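Local coordinates for protein glycoside hydrolase family 31 (Trueperella pyogenes, PDB 5I0F) that probably breaks down cycloalternan, a cyclic glucose oligosaccharide, through a covalent glycosyl-enzyme intermediate, at residues S535-F540 / A572-R577. Sequence-based numbering, arbitrary orientation.
Sequences STWEAF and AELYAR
Leu574 pushes its CD1 methyl between Trp537 and Phe540, and this wedge is the tight part of the contact. CD1 sits 3.9 Å from the centroid of the Trp537 six-membered ring, only 12° off its normal, a CH-pi contact over the face, and 3.8 Å from Phe540 CD2. A chi1 of 175° sets the leucine CG anti to the backbone N, beside the carbonyl carbon. Its other methyl, CD2, lies against the backbone just before helix 537-551, 3.6 Å from Ser535 O. The tryptophan's benzo end presses on the first turn of helix 572-583: CZ2 comes within 3.6 Å of Leu574 N, while CH2 meets Arg577 CG in the ring plane at 3.7 Å. Phe540, which also meets Trp560 nearly ring-parallel, brings CE2 to 3.9 Å from Arg577 CB. The buried arginine's guanidinium leaves the contact to bond Val718 O and Gly719 O.

On the looser, partly exposed side, Glu573 merely brushes Trp537 CZ2 and CH2 with CB, CG and CD, and OE1 goes on to Gly686 N.

The contact joins the starts of two TIM-barrel helices, 537-551, N-capped by Thr536, and 572-583, which follow the sixth and seventh strands. No hydrogen bond crosses between the segments themselves, so apolar packing carries the contact; a polar link runs just beside it, where Trp537 NE1 hydrogen-bonds to Glu571 OE1, immediately before helix 572-583.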
loop_
_atom_site.group_PDB
_atom_site.type_symbol
_atom_site.label_atom_id
_atom_site.label_comp_id
_atom_site.label_asym_id
_atom_site.label_seq_id
_atom_site.Cartn_x
_atom_site.Cartn_y
_atom_site.Cartn_z
ATOM N N SER A 535 -8.679 7.507 -13.728
ATOM C CA SER A 535 -8.015 7.851 -14.962
ATOM C C SER A 535 -8.000 9.355 -15.156
ATOM O O SER A 535 -8.796 9.907 -15.950
ATOM C CB SER A 535 -8.683 7.173 -16.171
ATOM O OG SER A 535 -8.473 5.763 -16.137
ATOM N N THR A 536 -7.082 9.998 -14.445
ATOM C CA THR A 536 -6.937 11.453 -14.441
ATOM C C THR A 536 -5.482 11.897 -14.597
ATOM O O THR A 536 -4.541 11.144 -14.261
ATOM C CB THR A 536 -7.468 12.072 -13.143
ATOM O OG1 THR A 536 -6.663 11.684 -12.034
ATOM C CG2 THR A 536 -8.937 11.711 -12.895
ATOM N N TRP A 537 -5.304 13.151 -15.035
ATOM C CA TRP A 537 -3.967 13.743 -15.103
ATOM C C TRP A 537 -3.331 13.867 -13.712
ATOM O O TRP A 537 -2.156 13.614 -13.560
ATOM C CB TRP A 537 -3.975 15.094 -15.824
ATOM C CG TRP A 537 -4.370 14.951 -17.246
ATOM C CD1 TRP A 537 -5.631 15.057 -17.765
ATOM C CD2 TRP A 537 -3.504 14.652 -18.346
ATOM N NE1 TRP A 537 -5.601 14.853 -19.133
ATOM C CE2 TRP A 537 -4.310 14.596 -19.514
ATOM C CE3 TRP A 537 -2.127 14.430 -18.465
ATOM C CZ2 TRP A 537 -3.779 14.338 -20.782
ATOM C CZ3 TRP A 537 -1.596 14.175 -19.742
ATOM C CH2 TRP A 537 -2.428 14.120 -20.876
ATOM N N GLU A 538 -4.117 14.243 -12.702
ATOM C CA GLU A 538 -3.590 14.349 -11.343
ATOM C C GLU A 538 -3.092 12.995 -10.824
ATOM O O GLU A 538 -2.026 12.926 -10.192
ATOM C CB GLU A 538 -4.626 14.964 -10.370
ATOM C CG GLU A 538 -4.089 15.219 -8.951
ATOM C CD GLU A 538 -2.722 15.925 -8.903
ATOM O OE1 GLU A 538 -2.502 16.941 -9.646
ATOM O OE2 GLU A 538 -1.831 15.429 -8.144
ATOM N N ALA A 539 -3.825 11.925 -11.121
ATOM C CA ALA A 539 -3.393 10.594 -10.708
ATOM C C ALA A 539 -2.096 10.132 -11.409
ATOM O O ALA A 539 -1.252 9.474 -10.793
ATOM C CB ALA A 539 -4.513 9.588 -10.917
ATOM N N PHE A 540 -1.963 10.482 -12.686
ATOM C CA PHE A 540 -0.732 10.270 -13.457
ATOM C C PHE A 540 0.456 10.949 -12.764
ATOM O O PHE A 540 1.470 10.294 -12.474
ATOM C CB PHE A 540 -0.983 10.794 -14.899
ATOM C CG PHE A 540 0.174 10.695 -15.866
ATOM C CD1 PHE A 540 1.294 9.909 -15.653
ATOM C CD2 PHE A 540 0.103 11.423 -17.056
ATOM C CE1 PHE A 540 2.310 9.837 -16.586
ATOM C CE2 PHE A 540 1.120 11.342 -18.011
ATOM C CZ PHE A 540 2.233 10.570 -17.763
ATOM N N ALA A 572 -8.127 9.841 -24.839
ATOM C CA ALA A 572 -7.053 9.333 -25.712
ATOM C C ALA A 572 -5.705 9.954 -25.351
ATOM O O ALA A 572 -4.707 9.261 -25.307
ATOM C CB ALA A 572 -7.375 9.603 -27.189
ATOM N N GLU A 573 -5.683 11.258 -25.096
ATOM C CA GLU A 573 -4.443 11.975 -24.854
ATOM C C GLU A 573 -3.732 11.496 -23.581
ATOM O O GLU A 573 -2.504 11.384 -23.547
ATOM C CB GLU A 573 -4.704 13.492 -24.768
ATOM C CG GLU A 573 -3.437 14.311 -24.783
ATOM C CD GLU A 573 -3.693 15.807 -24.695
ATOM O OE1 GLU A 573 -2.725 16.565 -24.855
ATOM O OE2 GLU A 573 -4.849 16.236 -24.412
ATOM N N LEU A 574 -4.518 11.229 -22.544
ATOM C CA LEU A 574 -3.983 10.697 -21.300
ATOM C C LEU A 574 -3.426 9.311 -21.512
ATOM O O LEU A 574 -2.329 9.005 -21.043
ATOM C CB LEU A 574 -5.051 10.710 -20.184
ATOM C CG LEU A 574 -4.645 10.066 -18.856
ATOM C CD1 LEU A 574 -3.402 10.716 -18.257
ATOM C CD2 LEU A 574 -5.832 10.140 -17.923
ATOM N N TYR A 575 -4.163 8.459 -22.208
ATOM C CA TYR A 575 -3.658 7.118 -22.518
ATOM C C TYR A 575 -2.321 7.198 -23.257
ATOM O O TYR A 575 -1.365 6.538 -22.874
ATOM C CB TYR A 575 -4.658 6.310 -23.314
ATOM C CG TYR A 575 -4.333 4.819 -23.408
ATOM C CD1 TYR A 575 -4.687 3.938 -22.387
ATOM C CD2 TYR A 575 -3.705 4.299 -24.523
ATOM C CE1 TYR A 575 -4.425 2.577 -22.479
ATOM C CE2 TYR A 575 -3.446 2.932 -24.626
ATOM C CZ TYR A 575 -3.801 2.080 -23.609
ATOM O OH TYR A 575 -3.544 0.723 -23.737
ATOM N N ALA A 576 -2.240 8.059 -24.258
ATOM C CA ALA A 576 -0.995 8.249 -24.999
ATOM C C ALA A 576 0.168 8.680 -24.140
ATOM O O ALA A 576 1.252 8.097 -24.243
ATOM C CB ALA A 576 -1.186 9.235 -26.135
ATOM N N ARG A 577 -0.025 9.708 -23.312
ATOM C CA ARG A 577 1.079 10.228 -22.501
ATOM C C ARG A 577 1.487 9.223 -21.420
ATOM O O ARG A 577 2.671 9.041 -21.149
ATOM C CB ARG A 577 0.728 11.565 -21.845
ATOM C CG ARG A 577 0.440 12.722 -22.777
ATOM C CD ARG A 577 1.536 12.948 -23.788
ATOM N NE ARG A 577 1.444 14.253 -24.434
ATOM C CZ ARG A 577 2.232 14.664 -25.426
ATOM N NH1 ARG A 577 3.189 13.880 -25.928
ATOM N NH2 ARG A 577 2.063 15.890 -25.925
#